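Local coordinates for protein homoserine kinase (PDB 4P52) that probably catalyses the ATP-dependent phosphorylation of L-homoserine on its side-chain hydroxyl, a step on the route to threonine, as a member of the GHMP kinase family, at residues G128-N133 and N324-K329; D144-A149 and P167-G172; V202-K207 and V259-F264. One frame throughout, in Å; residues are numbered along the deposited sequence.

Interaction 1 of 3, residues G128-N133 and N324-K329; sequences GVYAIN and NQQGPK
A CH-pi contact between Pro328 and Tyr130 joins the middle of helix 120-135 to the loop between strands 316-322 and 329-330, close to the C-terminal end of the chain. The proline lies over one face of the phenol: its CG sits 3.8 Å from the centroid of the Tyr130 ring, 26° off the ring normal, and is displaced toward the CD1 and CE1 side, with CB near the Tyr130 CG. A chi1 of -164° turns the Tyr130 ring away from its own N and carries it off the helix toward the loop. A flat ring of polarisable electrons suits the mildly acidic C-H groups of a proline, and no hydrogen bond crosses between the segments. In GHMP kinases this helix follows the glycine-rich phosphate-binding loop, and the contact lies along its flank, where Tyr130 also touches Val29 of strand 26-36. The loop shapes itself through an Asx turn: Asn324 OD1 accepts from the backbone N of Gln326 at 2.8 Å, and at longer range from Gly327 N, both donors coming from the same face of the amide. Gly327 has positive phi (83°) and a backbone shape that a side chain would jam. Just before it, Gln326 reaches across the glycine, its NE2 donating to Pro328 O at 2.7 Å, while Lys329 makes a cation-pi contact with Phe30.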
loop_
_atom_site.group_PDB
_atom_site.type_symbol
_atom_site.label_atom_id
_atom_site.label_comp_id
_atom_site.label_asym_id
_atom_site.label_seq_id
_atom_site.Cartn_x
_atom_site.Cartn_y
_atom_site.Cartn_z
ATOM N N GLY A 128 23.118 12.149 17.146
ATOM C CA GLY A 128 24.468 12.609 16.818
ATOM C C GLY A 128 24.548 13.474 15.572
ATOM O O GLY A 128 25.232 14.507 15.556
ATOM N N VAL A 129 23.829 13.079 14.529
ATOM C CA VAL A 129 23.944 13.741 13.230
ATOM C C VAL A 129 23.238 15.096 13.256
ATOM O O VAL A 129 23.777 16.114 12.801
ATOM C CB VAL A 129 23.378 12.855 12.103
ATOM C CG1 VAL A 129 23.402 13.601 10.794
ATOM C CG2 VAL A 129 24.221 11.603 11.972
ATOM N N TYR A 130 22.043 15.099 13.838
ATOM C CA TYR A 130 21.323 16.311 14.077
ATOM C C TYR A 130 22.178 17.247 14.885
ATOM O O TYR A 130 22.294 18.418 14.533
ATOM C CB TYR A 130 20.072 16.007 14.856
ATOM C CG TYR A 130 19.081 17.106 14.834
ATOM C CD1 TYR A 130 18.213 17.260 13.746
ATOM C CD2 TYR A 130 18.989 18.010 15.899
ATOM C CE1 TYR A 130 17.255 18.284 13.719
ATOM C CE2 TYR A 130 18.052 19.041 15.883
ATOM C CZ TYR A 130 17.189 19.169 14.784
ATOM O OH TYR A 130 16.255 20.170 14.754
ATOM N N ALA A 131 22.773 16.728 15.962
ATOM C CA ALA A 131 23.603 17.533 16.862
ATOM C C ALA A 131 24.742 18.211 16.139
ATOM O O ALA A 131 24.883 19.434 16.251
ATOM C CB ALA A 131 24.145 16.702 18.009
ATOM N N ILE A 132 25.540 17.432 15.397
ATOM C CA ILE A 132 26.754 17.961 14.757
ATOM C C ILE A 132 26.388 19.029 13.737
ATOM O O ILE A 132 27.071 20.066 13.619
ATOM C CB ILE A 132 27.653 16.852 14.145
ATOM C CG1 ILE A 132 29.019 17.406 13.735
ATOM C CG2 ILE A 132 27.012 16.175 12.944
ATOM C CD1 ILE A 132 29.851 17.907 14.902
ATOM N N ASN A 133 25.275 18.803 13.047
ATOM C CA ASN A 133 24.832 19.730 12.028
ATOM C C ASN A 133 24.413 21.080 12.614
ATOM O O ASN A 133 24.780 22.141 12.110
ATOM C CB ASN A 133 23.702 19.109 11.205
ATOM C CG ASN A 133 23.340 19.949 9.996
ATOM O OD1 ASN A 133 24.205 20.281 9.163
ATOM N ND2 ASN A 133 22.053 20.281 9.876
ATOM N N ASN A 324 4.719 11.892 17.122
ATOM C CA ASN A 324 5.596 13.010 17.395
ATOM C C ASN A 324 6.010 13.627 16.064
ATOM O O ASN A 324 6.788 13.046 15.319
ATOM C CB ASN A 324 6.780 12.503 18.221
ATOM C CG ASN A 324 7.916 13.522 18.364
ATOM O OD1 ASN A 324 7.847 14.662 17.869
ATOM N ND2 ASN A 324 9.000 13.085 19.012
ATOM N N GLN A 325 5.468 14.806 15.762
ATOM C CA GLN A 325 5.748 15.496 14.508
ATOM C C GLN A 325 7.079 16.253 14.513
ATOM O O GLN A 325 7.529 16.704 13.486
ATOM C CB GLN A 325 4.651 16.510 14.228
ATOM C CG GLN A 325 3.214 15.989 14.210
ATOM C CD GLN A 325 2.961 14.955 13.124
ATOM O OE1 GLN A 325 3.576 14.963 12.057
ATOM N NE2 GLN A 325 2.055 14.033 13.414
ATOM N N GLN A 326 7.683 16.441 15.670
ATOM C CA GLN A 326 8.901 17.227 15.768
ATOM C C GLN A 326 10.124 16.464 15.296
ATOM O O GLN A 326 10.893 16.973 14.488
ATOM C CB GLN A 326 9.104 17.711 17.211
ATOM C CG GLN A 326 10.411 18.440 17.511
ATOM C CD GLN A 326 10.817 19.474 16.462
ATOM O OE1 GLN A 326 9.987 20.152 15.845
ATOM N NE2 GLN A 326 12.115 19.614 16.272
ATOM N N GLY A 327 10.278 15.231 15.772
ATOM C CA GLY A 327 11.496 14.481 15.527
ATOM C C GLY A 327 12.516 14.918 16.560
ATOM O O GLY A 327 12.173 15.081 17.719
ATOM N N PRO A 328 13.780 15.132 16.151
ATOM C CA PRO A 328 14.779 15.513 17.163
ATOM C C PRO A 328 14.589 16.937 17.689
ATOM O O PRO A 328 13.927 17.747 17.075
ATOM C CB PRO A 328 16.123 15.359 16.441
ATOM C CG PRO A 328 15.801 15.186 15.004
ATOM C CD PRO A 328 14.320 15.127 14.786
ATOM N N LYS A 329 15.225 17.229 18.811
ATOM C CA LYS A 329 14.918 18.390 19.624
ATOM C C LYS A 329 16.192 18.777 20.383
ATOM O O LYS A 329 16.814 17.921 20.991
ATOM C CB LYS A 329 13.863 17.930 20.620
ATOM C CG LYS A 329 13.172 19.005 21.390
ATOM C CD LYS A 329 12.843 18.465 22.761
ATOM C CE LYS A 329 11.733 17.432 22.762
ATOM N NZ LYS A 329 11.491 17.028 24.181
#

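Interaction 2 of 3, residues D144-A149 and P167-G172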
loop_
_atom_site.group_PDB
_atom_site.type_symbol
_atom_site.label_atom_id
_atom_site.label_comp_id
_atom_site.label_asym_id
_atom_site.label_seq_id
_atom_site.Cartn_x
_atom_site.Cartn_y
_atom_site.Cartn_z
ATOM N N ASP A 144 18.844 16.277 4.310
ATOM C CA ASP A 144 20.031 15.648 3.756
ATOM C C ASP A 144 20.880 14.916 4.770
ATOM O O ASP A 144 21.891 14.320 4.395
ATOM C CB ASP A 144 20.866 16.668 2.998
ATOM C CG ASP A 144 20.195 17.110 1.702
ATOM O OD1 ASP A 144 19.946 16.230 0.838
ATOM O OD2 ASP A 144 19.897 18.326 1.565
ATOM N N LEU A 145 20.477 14.939 6.046
ATOM C CA LEU A 145 21.209 14.197 7.065
ATOM C C LEU A 145 20.921 12.707 7.041
ATOM O O LEU A 145 21.730 11.912 7.563
ATOM C CB LEU A 145 20.952 14.744 8.457
ATOM C CG LEU A 145 21.194 16.242 8.631
ATOM C CD1 LEU A 145 20.837 16.641 10.054
ATOM C CD2 LEU A 145 22.624 16.633 8.262
ATOM N N LEU A 146 19.799 12.321 6.430
ATOM C CA LEU A 146 19.383 10.916 6.441
ATOM C C LEU A 146 20.475 9.907 5.987
ATOM O O LEU A 146 20.726 8.920 6.693
ATOM C CB LEU A 146 18.072 10.718 5.678
ATOM C CG LEU A 146 17.536 9.287 5.704
ATOM C CD1 LEU A 146 17.328 8.769 7.118
ATOM C CD2 LEU A 146 16.224 9.229 4.948
ATOM N N PRO A 147 21.142 10.163 4.835
ATOM C CA PRO A 147 22.147 9.184 4.378
ATOM C C PRO A 147 23.273 8.948 5.394
ATOM O O PRO A 147 23.725 7.799 5.571
ATOM C CB PRO A 147 22.712 9.807 3.092
ATOM C CG PRO A 147 21.710 10.823 2.662
ATOM C CD PRO A 147 21.031 11.312 3.915
ATOM N N PHE A 148 23.716 10.012 6.062
ATOM C CA PHE A 148 24.750 9.865 7.067
ATOM C C PHE A 148 24.295 9.002 8.225
ATOM O O PHE A 148 25.058 8.188 8.740
ATOM C CB PHE A 148 25.212 11.223 7.549
ATOM C CG PHE A 148 25.778 12.061 6.460
ATOM C CD1 PHE A 148 26.957 11.694 5.840
ATOM C CD2 PHE A 148 25.122 13.201 6.037
ATOM C CE1 PHE A 148 27.484 12.457 4.818
ATOM C CE2 PHE A 148 25.643 13.980 5.020
ATOM C CZ PHE A 148 26.824 13.605 4.405
ATOM N N ALA A 149 23.041 9.168 8.625
ATOM C CA ALA A 149 22.508 8.365 9.708
ATOM C C ALA A 149 22.390 6.908 9.248
ATOM O O ALA A 149 22.686 5.998 10.016
ATOM C CB ALA A 149 21.180 8.924 10.190
ATOM N N PRO A 167 11.655 8.449 10.280
ATOM C CA PRO A 167 10.696 9.109 11.189
ATOM C C PRO A 167 11.372 9.687 12.444
ATOM O O PRO A 167 10.887 10.683 13.039
ATOM C CB PRO A 167 9.711 7.990 11.571
ATOM C CG PRO A 167 10.460 6.722 11.334
ATOM C CD PRO A 167 11.422 6.993 10.196
ATOM N N CYS A 168 12.480 9.073 12.840
ATOM C CA CYS A 168 13.215 9.566 13.958
ATOM C C CYS A 168 13.773 10.960 13.631
ATOM O O CYS A 168 13.618 11.904 14.408
ATOM C CB CYS A 168 14.345 8.609 14.328
ATOM S SG CYS A 168 15.222 9.240 15.768
ATOM N N LEU A 169 14.410 11.070 12.480
ATOM C CA LEU A 169 15.020 12.306 12.049
ATOM C C LEU A 169 14.006 13.347 11.596
ATOM O O LEU A 169 14.188 14.522 11.853
ATOM C CB LEU A 169 16.026 12.034 10.921
ATOM C CG LEU A 169 16.674 13.230 10.226
ATOM C CD1 LEU A 169 17.578 14.070 11.144
ATOM C CD2 LEU A 169 17.437 12.728 9.006
ATOM N N TYR A 170 12.953 12.922 10.913
ATOM C CA TYR A 170 12.046 13.858 10.279
ATOM C C TYR A 170 10.850 14.128 11.123
ATOM O O TYR A 170 10.135 15.080 10.868
ATOM C CB TYR A 170 11.549 13.326 8.944
ATOM C CG TYR A 170 12.612 13.206 7.895
ATOM C CD1 TYR A 170 13.669 14.099 7.828
ATOM C CD2 TYR A 170 12.553 12.200 6.942
ATOM C CE1 TYR A 170 14.653 13.976 6.854
ATOM C CE2 TYR A 170 13.524 12.076 5.963
ATOM C CZ TYR A 170 14.564 12.972 5.920
ATOM O OH TYR A 170 15.506 12.840 4.928
ATOM N N GLY A 171 10.604 13.277 12.112
ATOM C CA GLY A 171 9.332 13.318 12.830
ATOM C C GLY A 171 8.192 12.767 11.997
ATOM O O GLY A 171 8.300 12.616 10.780
ATOM N N GLY A 172 7.108 12.422 12.673
ATOM C CA GLY A 172 5.877 12.087 11.999
ATOM C C GLY A 172 5.786 10.644 11.581
ATOM O O GLY A 172 6.457 9.760 12.151
#
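Leu146 and Leu169 point toward each other between segments 144-149 and 167-172, and each has CG anti to its backbone N (chi1 -177° and 174°), which extends both branched side chains into the space between the backbones. Tyr170 takes the other common setting: with chi1 at -67° its CG lies anti to the carbonyl carbon, and the long ring swings round to reach Leu146. The Leu169 CD2 methyl is the main point of entry. It fits against the backbone at Leu145 and Leu146, 3.9 Å from Leu146 CB and 4.1 Å from Leu145 CB, and also lies near the Leu146 backbone N. Leucine suits these places because its terminal methyls fill such a groove without needing a polar partner. Tyr170 approaches Leu146 nearly at a right angle, its CE2 standing 4.1 Å from Leu146 CD2, while its hydroxyl passes beside Leu146 CB to hydrogen-bond to Lys143 O. A phenylalanine here would keep the ring but probably leave that Lys143 carbonyl without its hydroxyl mate and the ring less firmly placed against Leu146. Gly171, with positive phi, turns the chain out of the helix, and Lys186 NZ hydrogen-bonds to Tyr170 O. This is buried helix packing within the GHMP kinase N-terminal region: Leu169 also meets Val126 and Leu145 meets Val129, both of helix 120-135, Leu145 further reaches Tyr94 of helix 86-98, and Cys168 rests on Ala31 and Pro32 of strand 26-36.

Interaction 3 of 3, residues V202-K207 and V259-F264; sequences VEVQTK and VLIPGF
Val204 packs on Leu260 with both methyls in use. Its chi1 of 165° sets CG1 anti to the backbone N, 4.0 Å from Leu260 CB, and CG2 beside the N, where it faces the carbonyl oxygen of Leu260 and lies 4.5 Å from Ile261 CG1. A beta-branched valine suits the place because one short side chain can present two methyls to different neighbours. Leu260 meets it at about a right angle; with chi1 -64° its CG lies anti to the carbonyl carbon, and CB makes the closest side-chain approach to Val204 CG1. Val202 holds CG1 between its backbone N and carbonyl carbon (chi1 68°), and that methyl reaches Pro262 CD at 4.3 Å. The proline ring is a fitting neighbour, apolar and rigid, and occupies the second position of a type II beta turn from Ile261 to Phe264. Gly263 takes the third, where positive phi favours glycine, and the turn closes with a bond from Phe264 N to Ile261 O of 3.2 Å. This apolar surface packing joins the link between strand 194-200 and helix 206-211 to the loop between helices 253-257 and 264-273, in the GHMP kinase C-terminal family region, while Ile261 and Phe264 reach Ile281 of strand 278-281.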
loop_
_atom_site.group_PDB
_atom_site.type_symbol
_atom_site.label_atom_id
_atom_site.label_comp_id
_atom_site.label_asym_id
_atom_site.label_seq_id
_atom_site.Cartn_x
_atom_site.Cartn_y
_atom_site.Cartn_z
ATOM N N VAL A 202 12.350 -7.931 29.303
ATOM C CA VAL A 202 12.873 -9.219 28.900
ATOM C C VAL A 202 13.559 -8.949 27.565
ATOM O O VAL A 202 13.226 -7.983 26.881
ATOM C CB VAL A 202 11.730 -10.273 28.793
ATOM C CG1 VAL A 202 10.774 -9.981 27.643
ATOM C CG2 VAL A 202 12.310 -11.641 28.608
ATOM N N GLU A 203 14.553 -9.727 27.195
ATOM C CA GLU A 203 15.152 -9.419 25.921
ATOM C C GLU A 203 15.098 -10.527 24.909
ATOM O O GLU A 203 15.609 -11.604 25.101
ATOM C CB GLU A 203 16.529 -8.767 26.038
ATOM C CG GLU A 203 17.577 -9.569 26.767
ATOM C CD GLU A 203 18.906 -8.837 26.825
ATOM O OE1 GLU A 203 18.875 -7.600 27.012
ATOM O OE2 GLU A 203 19.973 -9.492 26.687
ATOM N N VAL A 204 14.407 -10.219 23.831
ATOM C CA VAL A 204 14.377 -11.019 22.631
ATOM C C VAL A 204 15.456 -10.413 21.735
ATOM O O VAL A 204 15.452 -9.179 21.482
ATOM C CB VAL A 204 12.987 -10.881 21.964
ATOM C CG1 VAL A 204 12.987 -11.386 20.524
ATOM C CG2 VAL A 204 11.919 -11.559 22.811
ATOM N N GLN A 205 16.369 -11.271 21.268
ATOM C CA GLN A 205 17.399 -10.863 20.314
ATOM C C GLN A 205 16.831 -10.368 18.958
ATOM O O GLN A 205 15.825 -10.908 18.458
ATOM C CB GLN A 205 18.389 -12.011 20.102
ATOM C CG GLN A 205 19.163 -12.401 21.349
ATOM C CD GLN A 205 19.799 -11.219 22.076
ATOM O OE1 GLN A 205 19.455 -10.915 23.225
ATOM N NE2 GLN A 205 20.729 -10.543 21.408
ATOM N N THR A 206 17.461 -9.337 18.378
ATOM C CA THR A 206 17.128 -8.881 17.007
ATOM C C THR A 206 17.513 -9.980 16.012
ATOM O O THR A 206 16.768 -10.257 15.054
ATOM C CB THR A 206 17.813 -7.540 16.638
ATOM O OG1 THR A 206 17.405 -6.535 17.572
ATOM C CG2 THR A 206 17.418 -7.075 15.222
ATOM N N LYS A 207 18.660 -10.607 16.296
ATOM C CA LYS A 207 19.214 -11.734 15.556
ATOM C C LYS A 207 18.188 -12.864 15.321
ATOM O O LYS A 207 18.040 -13.348 14.193
ATOM C CB LYS A 207 20.455 -12.263 16.297
ATOM C CG LYS A 207 21.263 -13.298 15.534
ATOM C CD LYS A 207 22.158 -14.102 16.472
ATOM C CE LYS A 207 22.973 -15.145 15.713
ATOM N NZ LYS A 207 22.140 -16.257 15.165
ATOM N N VAL A 259 6.003 -15.981 18.547
ATOM C CA VAL A 259 6.495 -17.047 19.402
ATOM C C VAL A 259 7.676 -16.627 20.277
ATOM O O VAL A 259 7.886 -17.229 21.346
ATOM C CB VAL A 259 6.905 -18.328 18.631
ATOM C CG1 VAL A 259 5.706 -18.922 17.908
ATOM C CG2 VAL A 259 8.073 -18.075 17.672
ATOM N N LEU A 260 8.450 -15.625 19.820
ATOM C CA LEU A 260 9.584 -15.118 20.567
ATOM C C LEU A 260 9.175 -14.186 21.694
ATOM O O LEU A 260 9.981 -13.903 22.576
ATOM C CB LEU A 260 10.527 -14.363 19.641
ATOM C CG LEU A 260 11.186 -15.205 18.540
ATOM C CD1 LEU A 260 12.004 -14.323 17.603
ATOM C CD2 LEU A 260 12.023 -16.360 19.098
ATOM N N ILE A 261 7.947 -13.682 21.684
ATOM C CA ILE A 261 7.584 -12.682 22.679
ATOM C C ILE A 261 6.673 -13.251 23.749
ATOM O O ILE A 261 5.530 -13.621 23.474
ATOM C CB ILE A 261 6.918 -11.448 22.037
ATOM C CG1 ILE A 261 7.877 -10.798 21.036
ATOM C CG2 ILE A 261 6.420 -10.483 23.114
ATOM C CD1 ILE A 261 7.219 -9.794 20.104
ATOM N N PRO A 262 7.161 -13.306 24.985
ATOM C CA PRO A 262 6.347 -13.942 26.026
ATOM C C PRO A 262 5.027 -13.216 26.225
ATOM O O PRO A 262 5.018 -11.997 26.344
ATOM C CB PRO A 262 7.208 -13.805 27.274
ATOM C CG PRO A 262 8.601 -13.599 26.758
ATOM C CD PRO A 262 8.453 -12.822 25.491
ATOM N N GLY A 263 3.921 -13.961 26.223
ATOM C CA GLY A 263 2.601 -13.407 26.509
ATOM C C GLY A 263 1.972 -12.630 25.373
ATOM O O GLY A 263 0.920 -12.000 25.547
ATOM N N PHE A 264 2.587 -12.676 24.197
ATOM C CA PHE A 264 2.167 -11.830 23.115
ATOM C C PHE A 264 0.673 -11.967 22.853
ATOM O O PHE A 264 -0.044 -10.963 22.744
ATOM C CB PHE A 264 2.919 -12.147 21.827
ATOM C CG PHE A 264 2.430 -11.341 20.658
ATOM C CD1 PHE A 264 2.806 -10.019 20.511
ATOM C CD2 PHE A 264 1.533 -11.876 19.754
ATOM C CE1 PHE A 264 2.331 -9.245 19.469
ATOM C CE2 PHE A 264 1.054 -11.112 18.688
ATOM C CZ PHE A 264 1.469 -9.792 18.552
#

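From the N terminus, helix 120-135 opens the widest loop, closed by interaction 1 only when the chain reaches 324-329. The other two contacts nest within it. Interaction 2 closes first, a short helical excursion from 144-149 to 167-172; interaction 3 follows in series, spanning 202-207 to 259-264. Interactions 1 and 2 touch: Asn324 O lies 2.7 Å from Gly172 N, a probable hydrogen bond, and Pro328 CD packs against the Leu169 and Cys168 carbonyl oxygens, so helix 120-135, segment 144-149, the end of helix 162-170 and the loop before strand 329-330 are in direct contact. Interaction 3 lies across the chain's centre, about 30 Å from interaction 1 between centres, tying loops beside the four-stranded sheet.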